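Local atomic coordinates of computational designed protein based on evolution (Synthetic construct, PDB entry 6JCC), a protein that is of unknown biological function but, as a computational design of the caspase recruitment domain family, folds into a compact bundle of six helices. Residues 26-31 against 75-80; 16-21 against 84-89. One frame throughout, in Å; residues are numbered along the deposited sequence.

Interaction 1 of 2, residues 26-31 against 75-80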
# COMPACT_ATOMS: atom_id res chain seq x y z
N THR A 26 -8.56 -0.16 1.30
CA THR A 26 -9.22 -1.15 2.16
C THR A 26 -9.37 -2.50 1.45
O THR A 26 -9.15 -3.55 2.06
CB THR A 26 -10.61 -0.66 2.60
OG1 THR A 26 -10.50 0.66 3.15
CG2 THR A 26 -11.22 -1.58 3.66
N LYS A 27 -9.70 -2.46 0.16
CA LYS A 27 -9.91 -3.67 -0.63
C LYS A 27 -8.66 -4.52 -0.85
O LYS A 27 -8.76 -5.73 -0.92
CB LYS A 27 -10.53 -3.32 -1.98
CG LYS A 27 -11.95 -2.82 -1.83
CD LYS A 27 -12.58 -2.52 -3.17
CE LYS A 27 -14.03 -2.10 -3.00
NZ LYS A 27 -14.91 -3.27 -2.76
N ILE A 28 -7.51 -3.87 -0.97
CA ILE A 28 -6.24 -4.60 -1.14
C ILE A 28 -5.53 -4.89 0.19
O ILE A 28 -4.59 -5.67 0.22
CB ILE A 28 -5.29 -3.91 -2.14
CG1 ILE A 28 -4.78 -2.55 -1.62
CG2 ILE A 28 -5.98 -3.75 -3.49
CD1 ILE A 28 -3.62 -2.00 -2.42
N LEU A 29 -5.99 -4.25 1.27
CA LEU A 29 -5.43 -4.48 2.61
C LEU A 29 -6.19 -5.52 3.44
O LEU A 29 -5.98 -5.62 4.65
CB LEU A 29 -5.38 -3.15 3.38
CG LEU A 29 -4.40 -2.10 2.84
CD1 LEU A 29 -4.73 -0.73 3.41
CD2 LEU A 29 -2.96 -2.49 3.15
N GLU A 30 -7.05 -6.32 2.80
CA GLU A 30 -7.85 -7.35 3.48
C GLU A 30 -7.05 -8.19 4.46
O GLU A 30 -7.37 -8.24 5.64
CB GLU A 30 -8.47 -8.31 2.46
CG GLU A 30 -9.90 -8.00 2.09
CD GLU A 30 -10.56 -9.19 1.45
OE1 GLU A 30 -10.13 -9.59 0.36
OE2 GLU A 30 -11.50 -9.73 2.06
N GLU A 31 -6.02 -8.85 3.96
CA GLU A 31 -5.26 -9.78 4.78
C GLU A 31 -4.51 -9.09 5.92
O GLU A 31 -4.61 -9.54 7.06
CB GLU A 31 -4.32 -10.65 3.94
CG GLU A 31 -3.64 -11.76 4.73
CD GLU A 31 -4.64 -12.76 5.30
OE1 GLU A 31 -5.64 -13.06 4.62
OE2 GLU A 31 -4.43 -13.24 6.42
N ILE A 75 -0.29 -7.48 -3.24
CA ILE A 75 0.02 -7.55 -4.67
C ILE A 75 -1.03 -8.41 -5.40
O ILE A 75 -1.56 -8.01 -6.43
CB ILE A 75 1.45 -8.09 -4.91
CG1 ILE A 75 2.49 -7.08 -4.40
CG2 ILE A 75 1.72 -8.35 -6.39
CD1 ILE A 75 3.83 -7.69 -4.06
N ASP A 76 -1.32 -9.59 -4.84
CA ASP A 76 -2.35 -10.48 -5.39
C ASP A 76 -3.72 -9.79 -5.45
O ASP A 76 -4.46 -9.95 -6.41
CB ASP A 76 -2.47 -11.77 -4.57
CG ASP A 76 -1.26 -12.68 -4.70
OD1 ASP A 76 -0.38 -12.43 -5.54
OD2 ASP A 76 -1.19 -13.67 -3.95
N ALA A 77 -4.04 -9.03 -4.41
CA ALA A 77 -5.32 -8.32 -4.34
C ALA A 77 -5.45 -7.25 -5.42
O ALA A 77 -6.52 -7.09 -6.01
CB ALA A 77 -5.52 -7.72 -2.96
N LEU A 78 -4.37 -6.51 -5.67
CA LEU A 78 -4.34 -5.55 -6.78
C LEU A 78 -4.64 -6.23 -8.11
O LEU A 78 -5.44 -5.72 -8.90
CB LEU A 78 -2.99 -4.83 -6.87
CG LEU A 78 -2.83 -3.63 -5.94
CD1 LEU A 78 -1.35 -3.28 -5.79
CD2 LEU A 78 -3.62 -2.43 -6.44
N ARG A 79 -4.01 -7.38 -8.34
CA ARG A 79 -4.24 -8.16 -9.56
C ARG A 79 -5.68 -8.66 -9.63
O ARG A 79 -6.32 -8.56 -10.67
CB ARG A 79 -3.29 -9.34 -9.65
CG ARG A 79 -1.84 -8.95 -9.81
CD ARG A 79 -0.95 -10.16 -10.05
NE ARG A 79 0.44 -9.87 -9.73
CZ ARG A 79 1.27 -9.13 -10.47
NH1 ARG A 79 0.86 -8.56 -11.61
NH2 ARG A 79 2.52 -8.94 -10.06
N ALA A 80 -6.19 -9.17 -8.51
CA ALA A 80 -7.56 -9.66 -8.43
C ALA A 80 -8.63 -8.59 -8.70
O ALA A 80 -9.71 -8.92 -9.18
CB ALA A 80 -7.80 -10.34 -7.09
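I28 and A77 bring their backbones to within 5.0 Å, CA to CA, where the connection after the first helix passes alongside helix 68-80. The setting is the six-helix bundle of the death fold, here in its caspase recruitment domain form, and the contact illustrates how a short linker can rest on a helix through one residue, its backbone on an alanine and its side chain on a leucine. All of the cross-segment contacts are apolar or backbone-to-methyl; no hydrogen bond joins the two segments.

The first group of contacts surrounds the methyl of A77. Its CB faces the linker and rests 3.7 Å from I28 CA, with I28 CB at a distance of 3.9 Å from the same methyl. The small A77 is consistent with so close an approach of the I28 backbone; the carbonyl oxygen of K27 adds a looser approach to A77 CB.

The second group joins two branched side chains, those of I28 and L78, both buried. I28 carries CG1 between its backbone N and carbonyl carbon (chi1 67°), which leaves CG2 beside the N; both branches can then meet L78. CG2 also lies over the helix backbone, 3.9 Å from L78 N. L23 and L74 touch I28 as well.

Local backbone bonding is uneven. R79 N to I75 O and A80 N to D76 O continue the regular helix, whereas in the linker L29 N reaches T26 O only weakly, and L29 itself is the N-cap residue of helix 30-34. T26 OG1 is held by D24, and E30 pairs with R34. At the buried end, L78 meets I28 at an angle through CG and one branch only, its CD2 4.0 Å from I28 CD1 and equally far from I28 CG2.

Interaction 2 of 2, residues 16-21 against 84-89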
# COMPACT_ATOMS: atom_id res chain seq x y z
N LEU A 16 1.43 4.26 -4.45
CA LEU A 16 0.38 4.22 -3.44
C LEU A 16 -0.71 5.26 -3.71
O LEU A 16 -1.89 4.96 -3.62
CB LEU A 16 0.96 4.41 -2.03
CG LEU A 16 1.83 3.27 -1.49
CD1 LEU A 16 2.54 3.70 -0.22
CD2 LEU A 16 1.03 2.00 -1.24
N ALA A 17 -0.30 6.47 -4.08
CA ALA A 17 -1.25 7.53 -4.46
C ALA A 17 -2.08 7.15 -5.69
O ALA A 17 -3.28 7.41 -5.73
CB ALA A 17 -0.52 8.84 -4.70
N GLU A 18 -1.44 6.54 -6.68
CA GLU A 18 -2.12 6.10 -7.89
C GLU A 18 -3.13 4.98 -7.60
O GLU A 18 -4.24 4.99 -8.15
CB GLU A 18 -1.11 5.66 -8.96
CG GLU A 18 -1.73 5.27 -10.29
CD GLU A 18 -0.70 5.05 -11.39
OE1 GLU A 18 0.51 5.09 -11.11
OE2 GLU A 18 -1.12 4.81 -12.54
N ILE A 19 -2.75 4.03 -6.75
CA ILE A 19 -3.68 2.98 -6.30
C ILE A 19 -4.90 3.63 -5.64
O ILE A 19 -6.03 3.32 -6.01
CB ILE A 19 -3.00 1.99 -5.32
CG1 ILE A 19 -1.98 1.12 -6.07
CG2 ILE A 19 -4.03 1.08 -4.65
CD1 ILE A 19 -0.94 0.48 -5.17
N ILE A 20 -4.64 4.52 -4.69
CA ILE A 20 -5.69 5.23 -3.95
C ILE A 20 -6.64 6.01 -4.87
O ILE A 20 -7.84 6.03 -4.65
CB ILE A 20 -5.06 6.17 -2.88
CG1 ILE A 20 -4.45 5.34 -1.75
CG2 ILE A 20 -6.09 7.14 -2.29
CD1 ILE A 20 -3.41 6.07 -0.93
N ALA A 21 -6.09 6.63 -5.92
CA ALA A 21 -6.90 7.36 -6.90
C ALA A 21 -7.91 6.47 -7.63
O ALA A 21 -8.99 6.94 -8.01
CB ALA A 21 -6.00 8.06 -7.91
N GLN A 84 -2.96 -5.00 -12.91
CA GLN A 84 -1.72 -5.75 -13.12
C GLN A 84 -0.49 -4.85 -13.08
O GLN A 84 0.49 -5.16 -12.41
CB GLN A 84 -1.75 -6.51 -14.45
CG GLN A 84 -2.77 -7.64 -14.52
CD GLN A 84 -2.39 -8.86 -13.70
OE1 GLN A 84 -1.21 -9.16 -13.50
NE2 GLN A 84 -3.39 -9.59 -13.22
N ALA A 85 -0.55 -3.73 -13.81
CA ALA A 85 0.58 -2.79 -13.89
C ALA A 85 0.92 -2.18 -12.53
O ALA A 85 2.10 -2.10 -12.17
CB ALA A 85 0.29 -1.69 -14.91
N LEU A 86 -0.09 -1.75 -11.78
CA LEU A 86 0.15 -1.23 -10.42
C LEU A 86 0.69 -2.30 -9.47
O LEU A 86 1.53 -2.00 -8.62
CB LEU A 86 -1.12 -0.60 -9.84
CG LEU A 86 -1.62 0.65 -10.55
CD1 LEU A 86 -2.93 1.11 -9.92
CD2 LEU A 86 -0.60 1.78 -10.51
N ALA A 87 0.22 -3.54 -9.62
CA ALA A 87 0.76 -4.66 -8.84
C ALA A 87 2.24 -4.89 -9.13
O ALA A 87 3.04 -5.09 -8.21
CB ALA A 87 -0.04 -5.93 -9.11
N ASP A 88 2.60 -4.83 -10.41
CA ASP A 88 4.00 -4.99 -10.83
C ASP A 88 4.88 -3.85 -10.34
O ASP A 88 5.99 -4.09 -9.87
CB ASP A 88 4.12 -5.08 -12.35
CG ASP A 88 3.52 -6.35 -12.91
OD1 ASP A 88 3.43 -7.36 -12.19
OD2 ASP A 88 3.15 -6.34 -14.09
N LYS A 89 4.39 -2.62 -10.46
CA LYS A 89 5.12 -1.44 -9.98
C LYS A 89 5.30 -1.46 -8.47
O LYS A 89 6.38 -1.14 -7.97
CB LYS A 89 4.42 -0.14 -10.40
CG LYS A 89 4.56 0.18 -11.88
CD LYS A 89 3.65 1.32 -12.29
CE LYS A 89 3.86 1.74 -13.73
NZ LYS A 89 3.60 0.64 -14.71
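L86 enters between E18 and I19, sending one methyl to the E18 carboxylate and the other to I19. This is helix-to-helix packing in the death fold, in which the first and last helices of the bundle lie side by side, with I19 CA and L86 CA 7.0 Å apart.

The apolar contact is made by L86 CD1, which lies 4.0 Å from I19 CG1 as the two side chains run antiparallel alongside each other.

The second contact is between methyl and carboxylate. E18 is extended, with CG anti to the backbone N (chi1 -176°), and this carries the carboxylate out to L86, whose CD2 lies against its face, 3.4 Å from E18 CD and 3.5 Å from E18 OE1. K89 NZ remains 6.5 Å from E18 OE1, so any attraction between these opposite charges is probably modest. An alanine in place of L86 would remove both methyls, and is likely to open a gap beside I19 and leave the E18 chain freer to turn.

Deeper in the bundle, I19 also touches L78 of helix 68-80 and I28 of the linker, while A87 packs on helix 68-80.

The centres of interactions 1 and 2 lie about 11 Å apart within one caspase recruitment domain, and the two are nested: the chain runs through 16-21, 26-31, 75-80 and 84-89, so interaction 1 sits inside the loop closed by interaction 2. Helix 6-22 leads into the linker and helix 30-34, just as helix 68-80 leads into helix 84-93. Segments 75-80 and 84-89 also meet directly, across the short turn between their helices, R79 NH2 forming a salt bridge with D88 OD1 at 2.8 Å, while R79 CG packs on A87 CB. The first helix and the linker after it thus both pack on the last two helices of the bundle.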